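Local coordinates for imelysin-like protein (Psychrobacter arcticus, PDB 3PF0) that is of unknown function but belongs to the imelysin-like (peptidase M75) family and has been proposed to be a metalloendopeptidase, at residues A[102-114]-A[265-278]. Residues are numbered along the deposited sequence; the frame is centred on the assembly and turned at random.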
# COMPACT_ATOMS: atom_id res chain seq x y z
N TRP A 102 -1.35 -2.38 -14.57
CA TRP A 102 -0.90 -1.30 -13.67
C TRP A 102 -1.73 -1.37 -12.37
O TRP A 102 -1.15 -1.27 -11.29
CB TRP A 102 -0.99 0.09 -14.32
CG TRP A 102 -0.77 1.21 -13.34
CD1 TRP A 102 0.43 1.70 -12.92
CD2 TRP A 102 -1.77 1.82 -12.51
NE1 TRP A 102 0.24 2.64 -11.92
CE2 TRP A 102 -1.10 2.71 -11.63
CE3 TRP A 102 -3.17 1.73 -12.43
CZ2 TRP A 102 -1.79 3.48 -10.68
CZ3 TRP A 102 -3.84 2.48 -11.49
CH2 TRP A 102 -3.16 3.38 -10.65
N LEU A 103 -3.08 -1.55 -12.48
CA LEU A 103 -3.99 -1.62 -11.33
C LEU A 103 -3.65 -2.80 -10.42
O LEU A 103 -3.66 -2.63 -9.20
CB LEU A 103 -5.47 -1.68 -11.77
CG LEU A 103 -6.56 -1.70 -10.67
CD1 LEU A 103 -6.37 -0.57 -9.64
CD2 LEU A 103 -7.96 -1.64 -11.28
N VAL A 104 -3.36 -4.00 -11.01
CA VAL A 104 -2.95 -5.21 -10.27
C VAL A 104 -1.71 -4.87 -9.43
O VAL A 104 -1.66 -5.18 -8.23
CB VAL A 104 -2.72 -6.43 -11.23
CG1 VAL A 104 -2.17 -7.65 -10.48
CG2 VAL A 104 -3.99 -6.81 -12.00
N LEU A 105 -0.72 -4.19 -10.05
CA LEU A 105 0.50 -3.73 -9.39
C LEU A 105 0.21 -2.67 -8.31
O LEU A 105 0.81 -2.74 -7.23
CB LEU A 105 1.50 -3.17 -10.43
CG LEU A 105 2.66 -2.30 -9.91
CD1 LEU A 105 3.62 -3.09 -9.00
CD2 LEU A 105 3.40 -1.66 -11.04
N ALA A 106 -0.68 -1.70 -8.59
CA ALA A 106 -1.02 -0.65 -7.61
C ALA A 106 -1.70 -1.26 -6.39
O ALA A 106 -1.41 -0.85 -5.27
CB ALA A 106 -1.91 0.41 -8.25
N GLN A 107 -2.54 -2.30 -6.60
CA GLN A 107 -3.24 -3.03 -5.54
C GLN A 107 -2.24 -3.83 -4.67
O GLN A 107 -2.37 -3.83 -3.45
CB GLN A 107 -4.30 -3.97 -6.14
CG GLN A 107 -5.56 -3.23 -6.61
CD GLN A 107 -6.55 -4.17 -7.23
OE1 GLN A 107 -6.36 -4.68 -8.34
NE2 GLN A 107 -7.65 -4.40 -6.56
N ALA A 108 -1.23 -4.49 -5.31
CA ALA A 108 -0.17 -5.26 -4.63
C ALA A 108 0.70 -4.36 -3.76
O ALA A 108 1.04 -4.73 -2.64
CB ALA A 108 0.69 -6.01 -5.64
N TRP A 109 1.06 -3.18 -4.25
CA TRP A 109 1.85 -2.25 -3.45
C TRP A 109 1.03 -1.65 -2.30
O TRP A 109 1.58 -1.44 -1.22
CB TRP A 109 2.49 -1.15 -4.28
CG TRP A 109 3.27 -0.18 -3.44
CD1 TRP A 109 2.89 1.09 -3.11
CD2 TRP A 109 4.46 -0.46 -2.69
NE1 TRP A 109 3.80 1.63 -2.23
CE2 TRP A 109 4.76 0.70 -1.94
CE3 TRP A 109 5.30 -1.58 -2.57
CZ2 TRP A 109 5.88 0.78 -1.10
CZ3 TRP A 109 6.40 -1.50 -1.74
CH2 TRP A 109 6.69 -0.34 -1.02
N ALA A 110 -0.28 -1.41 -2.53
CA ALA A 110 -1.19 -0.89 -1.49
C ALA A 110 -1.21 -1.86 -0.31
O ALA A 110 -1.18 -1.42 0.84
CB ALA A 110 -2.60 -0.68 -2.05
N SER A 111 -1.18 -3.17 -0.59
CA SER A 111 -1.12 -4.23 0.42
C SER A 111 0.23 -4.20 1.14
O SER A 111 0.25 -4.19 2.37
CB SER A 111 -1.37 -5.58 -0.23
OG SER A 111 -2.73 -5.63 -0.64
N ALA A 112 1.35 -4.10 0.40
CA ALA A 112 2.72 -4.03 0.96
C ALA A 112 2.93 -2.79 1.86
O ALA A 112 3.81 -2.79 2.72
CB ALA A 112 3.76 -4.05 -0.17
N GLU A 113 2.09 -1.75 1.68
CA GLU A 113 2.15 -0.51 2.47
C GLU A 113 1.72 -0.72 3.94
O GLU A 113 1.81 0.21 4.74
CB GLU A 113 1.32 0.60 1.81
CG GLU A 113 2.09 1.32 0.72
CD GLU A 113 1.35 2.43 0.00
OE1 GLU A 113 0.10 2.42 0.01
OE2 GLU A 113 2.03 3.28 -0.62
N MSE A 114 1.29 -1.95 4.31
CA MSE A 114 0.95 -2.33 5.69
C MSE A 114 2.20 -2.17 6.58
O MSE A 114 2.07 -2.05 7.79
CB MSE A 114 0.41 -3.78 5.74
CG MSE A 114 1.49 -4.84 5.50
SE MSE A 114 0.87 -6.67 5.63
CE MSE A 114 1.25 -7.23 3.85
N ALA A 265 -6.57 7.18 -12.92
CA ALA A 265 -7.12 5.90 -13.39
C ALA A 265 -8.60 5.76 -13.01
O ALA A 265 -9.33 5.02 -13.67
CB ALA A 265 -6.32 4.75 -12.79
N GLY A 266 -9.01 6.46 -11.96
CA GLY A 266 -10.37 6.40 -11.43
C GLY A 266 -10.63 5.06 -10.78
O GLY A 266 -11.72 4.50 -10.91
N GLN A 267 -9.61 4.53 -10.08
CA GLN A 267 -9.70 3.22 -9.43
C GLN A 267 -9.42 3.31 -7.92
O GLN A 267 -8.78 2.42 -7.37
CB GLN A 267 -8.74 2.23 -10.13
CG GLN A 267 -9.10 1.91 -11.60
CD GLN A 267 -10.39 1.14 -11.77
OE1 GLN A 267 -10.91 0.50 -10.84
NE2 GLN A 267 -10.95 1.17 -12.98
N SER A 268 -9.94 4.35 -7.24
CA SER A 268 -9.71 4.51 -5.79
C SER A 268 -10.33 3.40 -4.96
O SER A 268 -9.73 3.01 -3.97
CB SER A 268 -10.17 5.87 -5.28
OG SER A 268 -11.39 6.30 -5.87
N ARG A 269 -11.53 2.90 -5.34
CA ARG A 269 -12.21 1.81 -4.63
C ARG A 269 -11.32 0.55 -4.55
O ARG A 269 -11.23 -0.05 -3.49
CB ARG A 269 -13.57 1.49 -5.27
CG ARG A 269 -14.44 0.55 -4.41
CD ARG A 269 -15.70 0.09 -5.12
NE ARG A 269 -15.42 -0.84 -6.21
CZ ARG A 269 -16.26 -1.11 -7.21
NH1 ARG A 269 -17.45 -0.52 -7.26
NH2 ARG A 269 -15.92 -1.96 -8.17
N ALA A 270 -10.63 0.21 -5.66
CA ALA A 270 -9.73 -0.94 -5.74
C ALA A 270 -8.52 -0.78 -4.80
O ALA A 270 -8.07 -1.78 -4.23
CB ALA A 270 -9.25 -1.13 -7.17
N ILE A 271 -8.00 0.45 -4.62
CA ILE A 271 -6.86 0.72 -3.74
C ILE A 271 -7.29 0.58 -2.26
O ILE A 271 -6.61 -0.10 -1.50
CB ILE A 271 -6.18 2.09 -4.04
CG1 ILE A 271 -5.80 2.23 -5.54
CG2 ILE A 271 -4.95 2.32 -3.14
CD1 ILE A 271 -4.91 1.05 -6.15
N ILE A 272 -8.44 1.19 -1.88
CA ILE A 272 -8.95 1.14 -0.50
C ILE A 272 -9.30 -0.32 -0.12
O ILE A 272 -8.99 -0.75 0.99
CB ILE A 272 -10.14 2.12 -0.29
CG1 ILE A 272 -9.74 3.59 -0.62
CG2 ILE A 272 -10.75 2.02 1.12
CD1 ILE A 272 -8.47 4.19 0.11
N ASN A 273 -9.90 -1.08 -1.05
CA ASN A 273 -10.27 -2.49 -0.90
C ASN A 273 -9.04 -3.37 -0.65
O ASN A 273 -9.06 -4.19 0.27
CB ASN A 273 -11.03 -2.95 -2.14
CG ASN A 273 -11.72 -4.28 -2.01
OD1 ASN A 273 -12.62 -4.47 -1.17
ND2 ASN A 273 -11.36 -5.20 -2.88
N ALA A 274 -7.96 -3.17 -1.42
CA ALA A 274 -6.72 -3.93 -1.26
C ALA A 274 -6.12 -3.71 0.13
O ALA A 274 -5.71 -4.67 0.78
CB ALA A 274 -5.71 -3.54 -2.34
N LYS A 275 -6.15 -2.45 0.62
CA LYS A 275 -5.64 -2.10 1.95
C LYS A 275 -6.52 -2.71 3.04
O LYS A 275 -5.98 -3.29 3.98
CB LYS A 275 -5.54 -0.57 2.13
CG LYS A 275 -4.48 0.05 1.23
CD LYS A 275 -4.22 1.50 1.58
CE LYS A 275 -2.97 1.95 0.88
NZ LYS A 275 -2.19 2.90 1.71
N LEU A 276 -7.87 -2.65 2.88
CA LEU A 276 -8.80 -3.23 3.85
C LEU A 276 -8.65 -4.75 3.96
O LEU A 276 -8.61 -5.28 5.07
CB LEU A 276 -10.27 -2.89 3.51
CG LEU A 276 -10.83 -1.57 4.03
CD1 LEU A 276 -12.24 -1.35 3.49
CD2 LEU A 276 -10.83 -1.50 5.56
N ALA A 277 -8.53 -5.44 2.81
CA ALA A 277 -8.37 -6.90 2.75
C ALA A 277 -7.06 -7.36 3.41
O ALA A 277 -7.03 -8.43 4.03
CB ALA A 277 -8.42 -7.36 1.30
N THR A 278 -5.99 -6.55 3.32
CA THR A 278 -4.68 -6.85 3.91
C THR A 278 -4.78 -6.69 5.43
O THR A 278 -4.31 -7.56 6.16
CB THR A 278 -3.61 -5.97 3.25
OG1 THR A 278 -3.58 -6.31 1.87
CG2 THR A 278 -2.23 -6.17 3.86
O HOH W 1 -9.06 -4.54 -4.39
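The side chain of Ile271 packs against helix 92-112 as a knob in the hole formed by Leu103, Ala106, Gln107 and Ala110. Its CG1 branch, set beside the backbone N (chi1 -53°), carries CD1 to 3.7 Å from Ala106 CB, while CG2 turns toward Ala110 CB. This is the tight part of the contact: the axes of 102-112 and 268-278 come to 8.1 Å, crossing at -38°, consistent with the small alanines on both sides, and Ala274 CB comes within 3.5 Å of the Gln107 backbone O. Farther toward the start of helix 268-283, Leu103 lies across the folded chain of Gln267 at roughly a right angle.

The partly exposed flank at Gln107, Ala270 and Asn273 is looser. A water accepts from Asn273 ND2 and, weakly, from Gln107 NE2, and donates to Ala270 O, supplementing direct packing of the Gln107 amide on Ala270.

Ser111 OG and Thr278 OG1 meet directly at 2.7 Å, and Thr278 OG1 also lies 2.9 Å from Ala274 O.

Across the interface, Lys275 runs past Ala110 with its CG 3.6 Å from Ala110 O, and NZ bridges to Glu113 OE1 at 2.9 Å, on the anti side and 35° out of the carboxylate plane. A methionine in its place would probably leave Glu113 OE1 without its cationic partner. Glu113 OE2 is held by Asn130 and, weakly, by Trp109 NE1. The apolar seam thus sets how closely the helices approach, while the ion pair and the hydroxyl pair, near the C-terminal end of helix 92-112, probably limit sliding along it.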